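Local coordinates for protein putative mandelate racemase (Zymomonas mobilis, PDB 2OX4) that is probably a magnesium-dependent lyase of the enolase superfamily, with a mandelate racemase-like fold, although its substrate is not established, at residues C[377-380]-C[381-385]; C[305-309]-C[310-314]. All blocks are in the same frame, centred on the assembly; numbering follows the deposited sequence. Where two conformers were deposited one is given.

Interaction 1: C[377-380]-C[381-385]; sequences QDIT and EKLYQ
Ile379 and Thr380 meet Leu383 round a beta turn, where the chain leaves the barrel domain of this enolase-superfamily fold and heads for strand 387-393, part of the sheet of the N-terminal domain. Before the turn the backbone is extended. The Gln377 side chain curls back to the backbone, and OE1 accepts the next peptide, Asp378 N, at 3.0 Å in the carbonyl plane on a lone pair. Asp378 repeats the trick weakly with OD1 to Ile379 N, while OD2 is hydrogen-bonded to Tyr35. Ile379 points toward the turn, and its branch methyl CG2 lies 3.8 Å from Leu383 CD2, the two side chains crossing at about a right angle. Around them Leu25, Leu37 and Phe11 of the N-terminal sheet complete an apolar patch. Thr380 opens the turn: its carbonyl O accepts Leu383 N at 3.2 Å with an N-H...O angle of 158°, the donor standing 54° out of the carbonyl plane. From here Glu381 to Gln385 keep helical backbone angles. The Thr380 hydroxyl sits between its own N and carbonyl carbon (chi1 58°), which turns OG1 to the Leu383 side, though its hydrogen bond goes to Glu354 O. An alanine in place of Leu383 would probably open a gap beside Ile379 and leave its CG2 without the CD2 methyl it packs on. Leu383 splits its two methyls, CD2 going to Ile379 and CD1 resting 3.6 Å from Thr380 OG1.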
loop_
_atom_site.group_PDB
_atom_site.type_symbol
_atom_site.label_atom_id
_atom_site.label_comp_id
_atom_site.label_asym_id
_atom_site.label_seq_id
_atom_site.Cartn_x
_atom_site.Cartn_y
_atom_site.Cartn_z
ATOM N N GLN C 377 19.373 -38.667 23.103
ATOM C CA GLN C 377 20.185 -39.205 22.027
ATOM C C GLN C 377 21.646 -39.017 22.371
ATOM O O GLN C 377 21.991 -38.102 23.127
ATOM C CB GLN C 377 19.839 -38.527 20.701
ATOM C CG GLN C 377 20.456 -39.168 19.438
ATOM C CD GLN C 377 20.113 -40.642 19.313
ATOM O OE1 GLN C 377 20.734 -41.488 19.955
ATOM N NE2 GLN C 377 19.116 -40.952 18.491
ATOM N N ASP C 378 22.503 -39.881 21.824
ATOM C CA ASP C 378 23.945 -39.700 21.924
ATOM C C ASP C 378 24.595 -40.215 20.637
ATOM O O ASP C 378 24.001 -40.999 19.894
ATOM C CB ASP C 378 24.474 -40.472 23.139
ATOM C CG ASP C 378 25.765 -39.883 23.720
ATOM O OD1 ASP C 378 26.450 -39.052 23.070
ATOM O OD2 ASP C 378 26.096 -40.278 24.853
ATOM N N ILE C 379 25.807 -39.764 20.368
ATOM C CA ILE C 379 26.590 -40.327 19.278
ATOM C C ILE C 379 27.300 -41.592 19.769
ATOM O O ILE C 379 27.468 -41.795 20.974
ATOM C CB ILE C 379 27.611 -39.321 18.735
ATOM C CG1 ILE C 379 28.449 -38.727 19.886
ATOM C CG2 ILE C 379 26.874 -38.230 17.941
ATOM C CD1 ILE C 379 29.715 -38.017 19.446
ATOM N N THR C 380 27.689 -42.433 18.821
ATOM C CA THR C 380 28.463 -43.635 19.103
ATOM C C THR C 380 29.963 -43.325 19.161
ATOM O O THR C 380 30.423 -42.310 18.612
ATOM C CB THR C 380 28.191 -44.701 18.029
ATOM O OG1 THR C 380 28.515 -44.175 16.733
ATOM C CG2 THR C 380 26.713 -45.103 18.047
ATOM N N GLU C 381 30.734 -44.195 19.811
ATOM C CA GLU C 381 32.186 -43.989 19.913
ATOM C C GLU C 381 32.874 -44.042 18.553
ATOM O O GLU C 381 33.947 -43.465 18.381
ATOM C CB GLU C 381 32.841 -45.000 20.862
ATOM C CG GLU C 381 32.433 -44.859 22.324
ATOM C CD GLU C 381 33.105 -43.682 23.002
ATOM O OE1 GLU C 381 32.386 -42.754 23.431
ATOM O OE2 GLU C 381 34.350 -43.679 23.100
ATOM N N LYS C 382 32.248 -44.734 17.601
ATOM C CA LYS C 382 32.781 -44.882 16.244
ATOM C C LYS C 382 33.007 -43.531 15.557
ATOM O O LYS C 382 33.883 -43.406 14.695
ATOM C CB LYS C 382 31.827 -45.715 15.384
ATOM C CG LYS C 382 32.530 -46.644 14.399
ATOM C CD LYS C 382 31.669 -46.943 13.173
ATOM C CE LYS C 382 30.234 -47.279 13.549
ATOM N NZ LYS C 382 30.098 -48.610 14.215
ATOM N N LEU C 383 32.217 -42.526 15.940
ATOM C CA LEU C 383 32.307 -41.203 15.321
ATOM C C LEU C 383 33.711 -40.641 15.271
ATOM O O LEU C 383 34.082 -40.005 14.293
ATOM C CB LEU C 383 31.375 -40.204 16.003
ATOM C CG LEU C 383 30.216 -39.866 15.070
ATOM C CD1 LEU C 383 29.146 -40.943 15.213
ATOM C CD2 LEU C 383 29.682 -38.503 15.402
ATOM N N TYR C 384 34.503 -40.909 16.309
ATOM C CA TYR C 384 35.881 -40.428 16.388
ATOM C C TYR C 384 36.749 -40.969 15.250
ATOM O O TYR C 384 37.698 -40.323 14.822
ATOM C CB TYR C 384 36.492 -40.786 17.752
ATOM C CG TYR C 384 35.875 -40.017 18.899
ATOM C CD1 TYR C 384 34.699 -40.463 19.526
ATOM C CD2 TYR C 384 36.450 -38.828 19.349
ATOM C CE1 TYR C 384 34.125 -39.740 20.577
ATOM C CE2 TYR C 384 35.885 -38.104 20.394
ATOM C CZ TYR C 384 34.727 -38.562 21.002
ATOM O OH TYR C 384 34.176 -37.831 22.030
ATOM N N GLN C 385 36.403 -42.150 14.753
ATOM C CA GLN C 385 37.190 -42.806 13.713
ATOM C C GLN C 385 36.656 -42.559 12.296
ATOM O O GLN C 385 37.350 -42.809 11.312
ATOM C CB GLN C 385 37.274 -44.311 13.992
ATOM C CG GLN C 385 38.397 -44.708 14.950
ATOM C CD GLN C 385 39.773 -44.250 14.482
ATOM O OE1 GLN C 385 40.336 -43.293 15.015
ATOM N NE2 GLN C 385 40.317 -44.934 13.479
#

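Interaction 2: C[305-309]-C[310-314]; sequences DMAHI and FEVTV
The Phe310 ring presents an edge to the last turn of helix 296-309, which a Schellman motif brings to an end before barrel strand 313-314: the carbonyl oxygens of Met306 and Ala307 lie close to the ring plane, and CD2 comes to 3.2 Å from Met306 O. Ile309 C approaches the same ring obliquely. With CG anti to its own carbonyl carbon (chi1 -65°), Phe310 swings the ring back alongside the helix instead of onward with the chain. Beyond these segments Leu279, Arg250 of the second subunit and Leu276 of the third pack against it. The C-prime residue of the motif is Glu311, with a positive phi of 54°, and the two defining bonds run from Val312 N to Ala307 O (3.3 Å) and from Glu311 N to His308 O (3.1 Å). Ala307 O is gripped twice, because Phe310 N also donates to it at 3.0 Å; the two N-H groups arrive from opposite faces of the carbonyl plane. The reversal brings Val312 against Ala307, CB to CB 4.0 Å, and Ile287 of the neighbouring strand touches both residues. Glu311 points away, and its carboxylate is taken by the second subunit, including Leu222 N and Thr245 N, so the helix end also serves the oligomer interface. His308 NE2 bonds Glu75 of the third subunit. At the other side of that imidazole, ND1 shares a water at 2.9 Å, and the water donates to Val312 O at 2.8 Å.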
loop_
_atom_site.group_PDB
_atom_site.type_symbol
_atom_site.label_atom_id
_atom_site.label_comp_id
_atom_site.label_asym_id
_atom_site.label_seq_id
_atom_site.Cartn_x
_atom_site.Cartn_y
_atom_site.Cartn_z
ATOM N N ASP C 305 6.005 -19.648 17.447
ATOM C CA ASP C 305 5.098 -18.782 18.218
ATOM C C ASP C 305 4.610 -17.581 17.411
ATOM O O ASP C 305 3.432 -17.225 17.473
ATOM C CB ASP C 305 5.758 -18.302 19.504
ATOM C CG ASP C 305 6.084 -19.446 20.462
ATOM O OD1 ASP C 305 5.541 -20.569 20.311
ATOM O OD2 ASP C 305 6.920 -19.211 21.361
ATOM N N MET C 306 5.499 -16.963 16.640
ATOM C CA MET C 306 5.092 -15.896 15.722
ATOM C C MET C 306 4.158 -16.448 14.637
ATOM O O MET C 306 3.154 -15.833 14.302
ATOM C CB MET C 306 6.332 -15.233 15.100
ATOM C CG MET C 306 6.068 -13.869 14.470
ATOM S SD MET C 306 7.572 -12.909 14.142
ATOM C CE MET C 306 8.524 -14.057 13.147
ATOM N N ALA C 307 4.487 -17.628 14.100
ATOM C CA ALA C 307 3.694 -18.226 13.017
ATOM C C ALA C 307 2.247 -18.491 13.462
ATOM O O ALA C 307 1.320 -18.344 12.679
ATOM C CB ALA C 307 4.337 -19.521 12.514
ATOM N N HIS C 308 2.075 -18.867 14.730
ATOM C CA HIS C 308 0.758 -19.136 15.304
ATOM C C HIS C 308 -0.230 -17.960 15.177
ATOM O O HIS C 308 -1.421 -18.198 14.935
ATOM C CB HIS C 308 0.908 -19.559 16.773
ATOM C CG HIS C 308 -0.320 -20.186 17.360
ATOM N ND1 HIS C 308 -1.102 -21.089 16.672
ATOM C CD2 HIS C 308 -0.884 -20.058 18.586
ATOM C CE1 HIS C 308 -2.097 -21.490 17.448
ATOM N NE2 HIS C 308 -1.985 -20.880 18.615
ATOM N N ILE C 309 0.279 -16.721 15.306
ATOM C CA ILE C 309 -0.522 -15.485 15.183
ATOM C C ILE C 309 -1.155 -15.380 13.803
ATOM O O ILE C 309 -2.193 -14.741 13.622
ATOM C CB ILE C 309 0.365 -14.210 15.377
ATOM C CG1 ILE C 309 1.144 -14.297 16.686
ATOM C CG2 ILE C 309 -0.477 -12.944 15.371
ATOM C CD1 ILE C 309 0.343 -14.874 17.785
ATOM N N PHE C 310 -0.501 -16.000 12.827
ATOM C CA PHE C 310 -0.897 -15.883 11.434
ATOM C C PHE C 310 -1.656 -17.129 10.947
ATOM O O PHE C 310 -1.904 -17.267 9.743
ATOM C CB PHE C 310 0.348 -15.632 10.570
ATOM C CG PHE C 310 1.013 -14.310 10.859
ATOM C CD1 PHE C 310 0.612 -13.160 10.194
ATOM C CD2 PHE C 310 2.030 -14.221 11.806
ATOM C CE1 PHE C 310 1.221 -11.928 10.476
ATOM C CE2 PHE C 310 2.641 -12.997 12.093
ATOM C CZ PHE C 310 2.228 -11.858 11.426
ATOM N N GLU C 311 -2.044 -17.996 11.889
ATOM C CA GLU C 311 -2.733 -19.271 11.587
ATOM C C GLU C 311 -1.920 -20.102 10.583
ATOM O O GLU C 311 -2.415 -20.565 9.537
ATOM C CB GLU C 311 -4.202 -19.053 11.146
ATOM C CG GLU C 311 -5.080 -18.531 12.303
ATOM C CD GLU C 311 -6.537 -18.248 11.932
ATOM O OE1 GLU C 311 -6.859 -18.165 10.720
ATOM O OE2 GLU C 311 -7.359 -18.102 12.882
ATOM N N VAL C 312 -0.654 -20.263 10.927
ATOM C CA VAL C 312 0.293 -21.052 10.159
ATOM C C VAL C 312 0.703 -22.195 11.078
ATOM O O VAL C 312 0.833 -22.004 12.290
ATOM C CB VAL C 312 1.529 -20.193 9.777
ATOM C CG1 VAL C 312 2.645 -21.034 9.163
ATOM C CG2 VAL C 312 1.132 -19.067 8.801
ATOM N N THR C 313 0.875 -23.390 10.520
ATOM C CA THR C 313 1.297 -24.513 11.358
ATOM C C THR C 313 2.690 -24.967 10.970
ATOM O O THR C 313 3.267 -24.432 10.031
ATOM C CB THR C 313 0.291 -25.672 11.332
ATOM O OG1 THR C 313 0.170 -26.182 10.011
ATOM C CG2 THR C 313 -1.073 -25.213 11.847
ATOM N N VAL C 314 3.240 -25.927 11.715
ATOM C CA VAL C 314 4.667 -26.191 11.679
ATOM C C VAL C 314 4.939 -27.673 11.428
ATOM O O VAL C 314 4.326 -28.545 12.047
ATOM C CB VAL C 314 5.366 -25.755 12.996
ATOM C CG1 VAL C 314 6.883 -25.870 12.851
ATOM C CG2 VAL C 314 4.965 -24.321 13.380
HETATM O O HOH W 1 -1.510 -21.671 13.855
#

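How the interactions relate
Both contacts are local, but they sit on opposite sides of the chain's centre, with nearest atoms about 20 Å apart, and they share no residue. Interaction 2 belongs to the barrel itself, joining helix 296-309 to the strand that follows; it is buried, and two other subunits reach it. Interaction 1 lies further along the chain, where the barrel domain hands over to the N-terminal sheet; it is only partly buried, and no other protein chain of the assembly touches it. A single backbone bond and one leucine close that turn, whereas the helix end uses three backbone bonds and a bridging water. Both lie away from the magnesium site.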